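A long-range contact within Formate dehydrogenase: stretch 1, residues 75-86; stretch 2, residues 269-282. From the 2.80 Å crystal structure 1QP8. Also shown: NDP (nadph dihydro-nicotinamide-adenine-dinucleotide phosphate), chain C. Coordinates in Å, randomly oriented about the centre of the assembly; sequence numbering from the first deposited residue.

Stretch 1, residues 75-86: VAGNAGSNADAV
Stretch 2, residues 269-282: RVWRQMVMEAVRNL

A cofactor-binding loop lies along one flank of a long helix, held by a single side-chain-to-backbone hydrogen bond and by close packing of side chains of mixed size and polarity over 451 Å² of buried surface. Stretch 2 is helical throughout, with regular i to i+4 backbone bonds. Stretch 1 leaves a strand at Ala-76, runs as loop through Asn-82, and enters a helix at Ala-83. The two stretches run in opposite directions: nearest CA atoms pair Ala-76 with Asn-281 (8.5 Å), Asn-78 with Ala-278 (6.2 Å), Ser-81 with Met-274 (5.0 Å) and Asn-82 with Val-270 (6.3 Å), so the approach is tightest at Ser-81.

The polar anchor is Asn-78. Its CA-to-CB bond points toward the helix, and with chi1 at -115°, between wells, and chi2 at -36°, ND2 donates to the carbonyl O of Met-274 (2.9 Å, 151°). That oxygen also accepts the helical bond from Ala-278 N, at 2.9 Å, so the amide adds a second donor without breaking the helix. The same ND2 lies 3.6 Å from Ala-278 CB, a small methyl beside the buried amide.

Past this anchor the loop turns through Ala-79 (phi/psi 150/124) and Gly-80 (87/-8). At the latter's angles a CB would be jammed against the preceding carbonyl oxygen, which calls for glycine. Ala-79 N donates to Ser-81 OG (3.3 Å), bracing the turn. Ser-81, chi1 34°, sets its CB 3.8 Å from CG of Met-274, a selenomethionine with m, t, p rotamers. Beside it, Glu-277 OE2 comes to 3.6 Å from Ser-81 CA, while Glu-277 OE1 accepts from Gln-273 NE2 (3.3 Å). NE2 of Gln-273 also lies 2.9 Å from Ser-81 O, but the angle is too poor for a hydrogen bond.

Toward the start of stretch 2 the contact becomes mainly apolar. The CA-to-CB bond of Val-270 (chi1 t) points toward stretch 1; its CG1 meets Asn-82 CB at 3.7 Å and its CG2 meets Ala-85 CB at 3.8 Å. Asn-82 (chi1 57°, p; chi2 180°) occupies the N-cap position without a side-chain capping bond; Asn-82 OD1 sits 3.9 Å from Met-274 SE and 3.2 Å from NDP C5N. At the other end, Ala-76 CB packs 3.8 Å from ND2 of Asn-281 (t), whose amide is hydrogen-bonded elsewhere in the structure. Stretch 1 thus touches both helix and cofactor: Ala-79 CB, pointing away from stretch 2, lies 3.0 Å from NDP O2A, and Val-86 CG2 lies 3.9 Å from NDP C4N.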

ATOM      1  N   VAL A  75      -5.786  22.512  27.274  1.00 37.08           N
ATOM      2  CA  VAL A  75      -6.209  21.246  26.717  1.00 37.08           C
ATOM      3  C   VAL A  75      -5.091  20.645  25.890  1.00 37.08           C
ATOM      4  O   VAL A  75      -4.621  21.257  24.938  1.00 37.08           O
ATOM      5  CB  VAL A  75      -7.444  21.459  25.812  1.00 28.48           C
ATOM      6  CG1 VAL A  75      -7.792  20.174  25.074  1.00 28.48           C
ATOM      7  CG2 VAL A  75      -8.628  21.929  26.654  1.00 28.48           C
ATOM      8  N   ALA A  76      -4.640  19.454  26.250  1.00 38.27           N
ATOM      9  CA  ALA A  76      -3.587  18.809  25.467  1.00 38.27           C
ATOM     10  C   ALA A  76      -4.208  17.584  24.851  1.00 38.27           C
ATOM     11  O   ALA A  76      -4.987  16.884  25.495  1.00 38.27           O
ATOM     12  CB  ALA A  76      -2.408  18.394  26.354  1.00 28.28           C
ATOM     13  N   GLY A  77      -3.885  17.317  23.601  1.00 39.70           N
ATOM     14  CA  GLY A  77      -4.441  16.132  22.991  1.00 39.70           C
ATOM     15  C   GLY A  77      -3.344  15.117  22.719  1.00 39.70           C
ATOM     16  O   GLY A  77      -2.185  15.290  23.114  1.00 39.70           O
ATOM     17  N   ASN A  78      -3.720  14.015  22.097  1.00 82.98           N
ATOM     18  CA  ASN A  78      -2.735  13.036  21.712  1.00 82.98           C
ATOM     19  C   ASN A  78      -2.391  13.490  20.292  1.00 82.98           C
ATOM     20  O   ASN A  78      -2.778  14.593  19.884  1.00 82.98           O
ATOM     21  CB  ASN A  78      -3.340  11.640  21.703  1.00 42.72           C
ATOM     22  CG  ASN A  78      -2.717  10.712  22.751  1.00 42.72           C
ATOM     23  OD1 ASN A  78      -1.512  10.777  23.028  1.00 42.72           O
ATOM     24  ND2 ASN A  78      -3.534   9.824  23.315  1.00 42.72           N
ATOM     25  N   ALA A  79      -1.677  12.650  19.550  1.00 51.40           N
ATOM     26  CA  ALA A  79      -1.263  12.937  18.165  1.00 51.40           C
ATOM     27  C   ALA A  79       0.036  12.200  18.000  1.00 51.40           C
ATOM     28  O   ALA A  79       0.958  12.429  18.764  1.00 51.40           O
ATOM     29  CB  ALA A  79      -1.019  14.457  17.915  1.00  5.15           C
ATOM     30  N   GLY A  80       0.126  11.333  17.005  1.00 54.83           N
ATOM     31  CA  GLY A  80       1.345  10.567  16.841  1.00 54.83           C
ATOM     32  C   GLY A  80       1.209   9.339  17.716  1.00 54.83           C
ATOM     33  O   GLY A  80       2.028   8.428  17.675  1.00 54.83           O
ATOM     34  N   SER A  81       0.159   9.321  18.525  1.00 47.65           N
ATOM     35  CA  SER A  81      -0.082   8.187  19.396  1.00 47.65           C
ATOM     36  C   SER A  81      -0.584   7.069  18.512  1.00 47.65           C
ATOM     37  O   SER A  81      -0.475   5.894  18.865  1.00 47.65           O
ATOM     38  CB  SER A  81      -1.106   8.542  20.470  1.00 41.01           C
ATOM     39  OG  SER A  81      -2.061   9.447  19.957  1.00 41.01           O
ATOM     40  N   ASN A  82      -1.124   7.443  17.352  1.00 41.49           N
ATOM     41  CA  ASN A  82      -1.620   6.465  16.380  1.00 41.49           C
ATOM     42  C   ASN A  82      -1.104   6.808  14.975  1.00 41.49           C
ATOM     43  O   ASN A  82      -1.623   6.331  13.970  1.00 41.49           O
ATOM     44  CB  ASN A  82      -3.150   6.423  16.396  1.00 48.37           C
ATOM     45  CG  ASN A  82      -3.771   7.764  16.111  1.00 48.37           C
ATOM     46  OD1 ASN A  82      -4.992   7.901  16.081  1.00 48.37           O
ATOM     47  ND2 ASN A  82      -2.935   8.768  15.901  1.00 48.37           N
ATOM     48  N   ALA A  83      -0.059   7.623  14.928  1.00 42.85           N
ATOM     49  CA  ALA A  83       0.514   8.061  13.666  1.00 42.85           C
ATOM     50  C   ALA A  83       0.856   6.912  12.734  1.00 42.85           C
ATOM     51  O   ALA A  83       0.477   6.925  11.567  1.00 42.85           O
ATOM     52  CB  ALA A  83       1.749   8.922  13.922  1.00 35.44           C
ATOM     53  N   ASP A  84       1.562   5.911  13.240  1.00 43.35           N
ATOM     54  CA  ASP A  84       1.920   4.792  12.392  1.00 43.35           C
ATOM     55  C   ASP A  84       0.707   4.053  11.868  1.00 43.35           C
ATOM     56  O   ASP A  84       0.567   3.877  10.660  1.00 43.35           O
ATOM     57  CB  ASP A  84       2.851   3.851  13.135  1.00 52.92           C
ATOM     58  CG  ASP A  84       4.147   4.529  13.523  1.00 52.92           C
ATOM     59  OD1 ASP A  84       4.871   5.001  12.618  1.00 52.92           O
ATOM     60  OD2 ASP A  84       4.441   4.604  14.736  1.00 52.92           O
ATOM     61  N   ALA A  85      -0.184   3.639  12.762  1.00 40.45           N
ATOM     62  CA  ALA A  85      -1.382   2.904  12.356  1.00 40.45           C
ATOM     63  C   ALA A  85      -2.135   3.623  11.239  1.00 40.45           C
ATOM     64  O   ALA A  85      -2.361   3.066  10.164  1.00 40.45           O
ATOM     65  CB  ALA A  85      -2.304   2.700  13.559  1.00 23.99           C
ATOM     66  N   VAL A  86      -2.526   4.860  11.511  1.00 41.32           N
ATOM     67  CA  VAL A  86      -3.250   5.666  10.544  1.00 41.32           C
ATOM     68  C   VAL A  86      -2.428   5.841   9.265  1.00 41.32           C
ATOM     69  O   VAL A  86      -2.971   5.891   8.156  1.00 41.32           O
ATOM     70  CB  VAL A  86      -3.554   7.051  11.130  1.00 43.53           C
ATOM     71  CG1 VAL A  86      -4.407   7.859  10.161  1.00 43.53           C
ATOM     72  CG2 VAL A  86      -4.244   6.897  12.466  1.00 43.53           C
ATOM     73  N   ARG A 269      -4.887  -2.799  20.188  1.00 42.08           N
ATOM     74  CA  ARG A 269      -3.513  -2.457  20.559  1.00 42.08           C
ATOM     75  C   ARG A 269      -3.294  -0.956  20.419  1.00 42.08           C
ATOM     76  O   ARG A 269      -2.829  -0.284  21.351  1.00 42.08           O
ATOM     77  CB  ARG A 269      -2.506  -3.197  19.671  1.00100.12           C
ATOM     78  CG  ARG A 269      -2.353  -4.685  19.961  1.00100.12           C
ATOM     79  CD  ARG A 269      -1.473  -5.362  18.910  1.00100.12           C
ATOM     80  NE  ARG A 269      -2.146  -5.475  17.614  1.00100.12           N
ATOM     81  CZ  ARG A 269      -1.528  -5.761  16.469  1.00100.12           C
ATOM     82  NH1 ARG A 269      -0.214  -5.964  16.457  1.00100.12           N
ATOM     83  NH2 ARG A 269      -2.222  -5.851  15.336  1.00100.12           N
ATOM     84  N   VAL A 270      -3.630  -0.424  19.247  1.00 39.49           N
ATOM     85  CA  VAL A 270      -3.464   1.005  19.007  1.00 39.49           C
ATOM     86  C   VAL A 270      -4.224   1.845  20.057  1.00 39.49           C
ATOM     87  O   VAL A 270      -3.728   2.867  20.507  1.00 39.49           O
ATOM     88  CB  VAL A 270      -3.940   1.381  17.582  1.00 34.15           C
ATOM     89  CG1 VAL A 270      -3.738   2.855  17.345  1.00 34.15           C
ATOM     90  CG2 VAL A 270      -3.176   0.576  16.544  1.00 34.15           C
ATOM     91  N   TRP A 271      -5.417   1.413  20.447  1.00 36.35           N
ATOM     92  CA  TRP A 271      -6.182   2.146  21.443  1.00 36.35           C
ATOM     93  C   TRP A 271      -5.439   2.163  22.768  1.00 36.35           C
ATOM     94  O   TRP A 271      -5.258   3.217  23.370  1.00 36.35           O
ATOM     95  CB  TRP A 271      -7.562   1.516  21.644  1.00 48.04           C
ATOM     96  CG  TRP A 271      -8.316   2.106  22.804  1.00 48.04           C
ATOM     97  CD1 TRP A 271      -8.517   1.531  24.023  1.00 48.04           C
ATOM     98  CD2 TRP A 271      -8.907   3.411  22.874  1.00 48.04           C
ATOM     99  NE1 TRP A 271      -9.195   2.397  24.850  1.00 48.04           N
ATOM    100  CE2 TRP A 271      -9.442   3.558  24.169  1.00 48.04           C
ATOM    101  CE3 TRP A 271      -9.034   4.469  21.965  1.00 48.04           C
ATOM    102  CZ2 TRP A 271     -10.092   4.723  24.583  1.00 48.04           C
ATOM    103  CZ3 TRP A 271      -9.685   5.633  22.377  1.00 48.04           C
ATOM    104  CH2 TRP A 271     -10.204   5.747  23.675  1.00 48.04           C
ATOM    105  N   ARG A 272      -5.018   0.990  23.231  1.00 51.21           N
ATOM    106  CA  ARG A 272      -4.297   0.901  24.493  1.00 51.21           C
ATOM    107  C   ARG A 272      -3.094   1.821  24.466  1.00 51.21           C
ATOM    108  O   ARG A 272      -2.834   2.554  25.428  1.00 51.21           O
ATOM    109  CB  ARG A 272      -3.833  -0.536  24.760  1.00 62.27           C
ATOM    110  CG  ARG A 272      -4.932  -1.477  25.248  1.00 62.27           C
ATOM    111  CD  ARG A 272      -4.369  -2.844  25.670  1.00 62.27           C
ATOM    112  N   GLN A 273      -2.364   1.786  23.358  1.00 41.09           N
ATOM    113  CA  GLN A 273      -1.183   2.623  23.236  1.00 41.09           C
ATOM    114  C   GLN A 273      -1.544   4.108  23.343  1.00 41.09           C
ATOM    115  O   GLN A 273      -0.891   4.864  24.070  1.00 41.09           O
ATOM    116  CB  GLN A 273      -0.476   2.365  21.922  1.00 70.87           C
ATOM    117  CG  GLN A 273       0.845   3.058  21.865  1.00 70.87           C
ATOM    118  CD  GLN A 273       1.401   3.104  20.472  1.00 70.87           C
ATOM    119  OE1 GLN A 273       1.551   2.069  19.810  1.00 70.87           O
ATOM    120  NE2 GLN A 273       1.717   4.308  20.009  1.00 70.87           N
HETATM  121  N   MSE A 274      -2.579   4.534  22.622  1.00 36.70           N
HETATM  122  CA  MSE A 274      -3.007   5.917  22.684  1.00 36.70           C
HETATM  123  C   MSE A 274      -3.255   6.277  24.146  1.00 36.70           C
HETATM  124  O   MSE A 274      -2.848   7.336  24.617  1.00 36.70           O
HETATM  125  CB  MSE A 274      -4.278   6.114  21.867  1.00 66.77           C
HETATM  126  CG  MSE A 274      -4.056   6.134  20.364  1.00 66.77           C
HETATM  127 SE   MSE A 274      -5.626   5.999  19.456  1.00 66.77          SE
HETATM  128  CE  MSE A 274      -6.422   7.622  19.753  1.00 66.77           C
ATOM    129  N   VAL A 275      -3.905   5.383  24.875  1.00 36.55           N
ATOM    130  CA  VAL A 275      -4.183   5.648  26.277  1.00 36.55           C
ATOM    131  C   VAL A 275      -2.917   5.698  27.111  1.00 36.55           C
ATOM    132  O   VAL A 275      -2.784   6.570  27.969  1.00 36.55           O
ATOM    133  CB  VAL A 275      -5.139   4.618  26.876  1.00 26.25           C
ATOM    134  CG1 VAL A 275      -5.241   4.821  28.394  1.00 26.25           C
ATOM    135  CG2 VAL A 275      -6.518   4.769  26.217  1.00 26.25           C
HETATM  136  N   MSE A 276      -1.965   4.803  26.857  1.00 41.61           N
HETATM  137  CA  MSE A 276      -0.751   4.861  27.646  1.00 41.61           C
HETATM  138  C   MSE A 276      -0.010   6.159  27.394  1.00 41.61           C
HETATM  139  O   MSE A 276       0.479   6.805  28.328  1.00 41.61           O
HETATM  140  CB  MSE A 276       0.138   3.651  27.384  1.00 98.19           C
HETATM  141  CG  MSE A 276      -0.277   2.434  28.212  1.00 98.19           C
HETATM  142 SE   MSE A 276      -0.640   2.803  29.981  1.00 98.19          SE
HETATM  143  CE  MSE A 276       0.835   3.746  30.466  1.00 98.19           C
ATOM    144  N   GLU A 277       0.029   6.579  26.138  1.00 44.90           N
ATOM    145  CA  GLU A 277       0.716   7.817  25.804  1.00 44.90           C
ATOM    146  C   GLU A 277       0.022   9.022  26.419  1.00 44.90           C
ATOM    147  O   GLU A 277       0.672   9.988  26.813  1.00 44.90           O
ATOM    148  CB  GLU A 277       0.812   7.970  24.298  1.00 70.06           C
ATOM    149  CG  GLU A 277       2.204   8.297  23.862  1.00 70.06           C
ATOM    150  CD  GLU A 277       2.421   7.978  22.412  1.00 70.06           C
ATOM    151  OE1 GLU A 277       2.394   6.774  22.063  1.00 70.06           O
ATOM    152  OE2 GLU A 277       2.612   8.930  21.618  1.00 70.06           O
ATOM    153  N   ALA A 278      -1.300   8.960  26.504  1.00 36.08           N
ATOM    154  CA  ALA A 278      -2.066  10.044  27.094  1.00 36.08           C
ATOM    155  C   ALA A 278      -1.743  10.092  28.580  1.00 36.08           C
ATOM    156  O   ALA A 278      -1.574  11.167  29.166  1.00 36.08           O
ATOM    157  CB  ALA A 278      -3.542   9.803  26.898  1.00 31.53           C
ATOM    158  N   VAL A 279      -1.651   8.910  29.183  1.00 42.33           N
ATOM    159  CA  VAL A 279      -1.361   8.815  30.597  1.00 42.33           C
ATOM    160  C   VAL A 279       0.049   9.302  30.857  1.00 42.33           C
ATOM    161  O   VAL A 279       0.330   9.857  31.920  1.00 42.33           O
ATOM    162  CB  VAL A 279      -1.520   7.373  31.116  1.00 40.72           C
ATOM    163  CG1 VAL A 279      -1.051   7.286  32.550  1.00 40.72           C
ATOM    164  CG2 VAL A 279      -2.970   6.955  31.052  1.00 40.72           C
ATOM    165  N   ARG A 280       0.942   9.115  29.891  1.00 40.96           N
ATOM    166  CA  ARG A 280       2.310   9.585  30.102  1.00 40.96           C
ATOM    167  C   ARG A 280       2.405  11.099  30.039  1.00 40.96           C
ATOM    168  O   ARG A 280       3.154  11.712  30.794  1.00 40.96           O
ATOM    169  CB  ARG A 280       3.273   8.954  29.099  1.00 84.40           C
ATOM    170  CG  ARG A 280       3.293   7.446  29.212  1.00 84.40           C
ATOM    171  CD  ARG A 280       4.550   6.813  28.652  1.00 84.40           C
ATOM    172  NE  ARG A 280       4.325   5.395  28.381  1.00 84.40           N
ATOM    173  CZ  ARG A 280       3.738   4.933  27.281  1.00 84.40           C
ATOM    174  NH1 ARG A 280       3.325   5.776  26.341  1.00 84.40           N
ATOM    175  NH2 ARG A 280       3.541   3.628  27.130  1.00 84.40           N
ATOM    176  N   ASN A 281       1.614  11.707  29.167  1.00 45.60           N
ATOM    177  CA  ASN A 281       1.656  13.146  29.009  1.00 45.60           C
ATOM    178  C   ASN A 281       1.038  13.842  30.204  1.00 45.60           C
ATOM    179  O   ASN A 281       1.462  14.925  30.626  1.00 45.60           O
ATOM    180  CB  ASN A 281       0.911  13.541  27.744  1.00 37.21           C
ATOM    181  CG  ASN A 281       1.224  14.955  27.312  1.00 37.21           C
ATOM    182  OD1 ASN A 281       2.389  15.312  27.139  1.00 37.21           O
ATOM    183  ND2 ASN A 281       0.187  15.770  27.137  1.00 37.21           N
ATOM    184  N   LEU A 282       0.025  13.200  30.748  1.00 32.20           N
ATOM    185  CA  LEU A 282      -0.694  13.736  31.875  1.00 32.20           C
ATOM    186  C   LEU A 282       0.212  13.738  33.097  1.00 32.20           C
ATOM    187  O   LEU A 282       0.206  14.677  33.897  1.00 32.20           O
ATOM    188  CB  LEU A 282      -1.924  12.869  32.084  1.00 34.64           C
ATOM    189  CG  LEU A 282      -2.978  13.183  33.121  1.00 34.64           C
ATOM    190  CD1 LEU A 282      -3.152  14.657  33.213  1.00 34.64           C
ATOM    191  CD2 LEU A 282      -4.287  12.477  32.723  1.00 34.64           C
TER
HETATM  192  PA  NDP C 310      -0.816  16.809  14.452  0.70 54.47           P
HETATM  193  O1A NDP C 310      -1.962  17.543  15.071  0.70 54.47           O
HETATM  194  O2A NDP C 310      -1.328  15.584  15.104  0.70 54.47           O
HETATM  195  O5B NDP C 310      -1.223  17.613  13.071  0.70 54.47           O
HETATM  196  C5B NDP C 310      -0.405  18.842  12.910  0.70 54.47           C
HETATM  197  C4B NDP C 310       0.022  19.013  11.407  0.70 54.47           C
HETATM  198  O4B NDP C 310      -1.042  19.538  10.522  0.70 54.47           O
HETATM  199  C3B NDP C 310       1.171  20.075  11.196  0.70 54.47           C
HETATM  200  O3B NDP C 310       1.802  19.861   9.946  0.70 54.47           O
HETATM  201  C2B NDP C 310       0.319  21.339  11.320  0.70 54.47           C
HETATM  202  O2B NDP C 310       0.795  22.610  11.067  0.70 54.47           O
HETATM  203  C1B NDP C 310      -0.834  20.973  10.482  0.70 54.47           C
HETATM  204  N9A NDP C 310      -1.968  21.811  10.704  0.70 54.47           N
HETATM  205  C8A NDP C 310      -2.789  21.964  11.789  0.70 54.47           C
HETATM  206  N7A NDP C 310      -3.761  22.850  11.567  0.70 54.47           N
HETATM  207  C5A NDP C 310      -3.528  23.268  10.280  0.70 54.47           C
HETATM  208  C6A NDP C 310      -4.208  24.225   9.440  0.70 54.47           C
HETATM  209  N6A NDP C 310      -5.280  24.889   9.913  0.70 54.47           N
HETATM  210  N1A NDP C 310      -3.703  24.428   8.161  0.70 54.47           N
HETATM  211  C2A NDP C 310      -2.584  23.710   7.757  0.70 54.47           C
HETATM  212  N3A NDP C 310      -1.905  22.825   8.465  0.70 54.47           N
HETATM  213  C4A NDP C 310      -2.452  22.640   9.724  0.70 54.47           C
HETATM  214  O3  NDP C 310      -0.758  15.715  13.329  0.70 54.47           O
HETATM  215  PN  NDP C 310      -1.413  14.306  12.798  0.70 54.47           P
HETATM  216  O1N NDP C 310      -0.746  13.842  11.560  0.70 54.47           O
HETATM  217  O2N NDP C 310      -1.394  13.245  13.856  0.70 54.47           O
HETATM  218  O5D NDP C 310      -3.008  14.652  12.480  0.70 54.47           O
HETATM  219  C5D NDP C 310      -3.936  14.663  13.591  0.70 54.47           C
HETATM  220  C4D NDP C 310      -5.331  14.888  12.984  0.70 54.47           C
HETATM  221  O4D NDP C 310      -5.661  13.766  12.130  0.70 54.47           O
HETATM  222  C3D NDP C 310      -6.399  14.935  14.075  0.70 54.47           C
HETATM  223  O3D NDP C 310      -6.527  16.273  14.530  0.70 54.47           O
HETATM  224  C2D NDP C 310      -7.633  14.352  13.337  0.70 54.47           C
HETATM  225  O2D NDP C 310      -8.426  15.384  12.730  0.70 54.47           O
HETATM  226  C1D NDP C 310      -7.030  13.339  12.336  0.70 54.47           C
HETATM  227  N1N NDP C 310      -7.079  11.884  12.839  0.70 54.47           N
HETATM  228  C2N NDP C 310      -7.839  10.970  12.033  0.70 54.47           C
HETATM  229  C3N NDP C 310      -7.891   9.628  12.485  0.70 54.47           C
HETATM  230  C7N NDP C 310      -8.718   8.598  11.621  0.70 54.47           C
HETATM  231  O7N NDP C 310      -8.613   7.417  11.897  0.70 54.47           O
HETATM  232  N7N NDP C 310      -9.494   9.097  10.620  0.70 54.47           N
HETATM  233  C4N NDP C 310      -7.239   9.128  13.677  0.70 54.47           C
HETATM  234  C5N NDP C 310      -6.515  10.158  14.378  0.70 54.47           C
HETATM  235  C6N NDP C 310      -6.413  11.467  14.016  0.70 54.47           C
HETATM  236  P2B NDP C 310       1.310  23.448  12.452  0.70 54.47           P
HETATM  237  O1X NDP C 310       1.679  24.720  11.729  0.70 54.47           O
HETATM  238  O2X NDP C 310       0.079  23.505  13.286  0.70 54.47           O
HETATM  239  O3X NDP C 310       2.391  22.648  13.002  0.70 54.47           O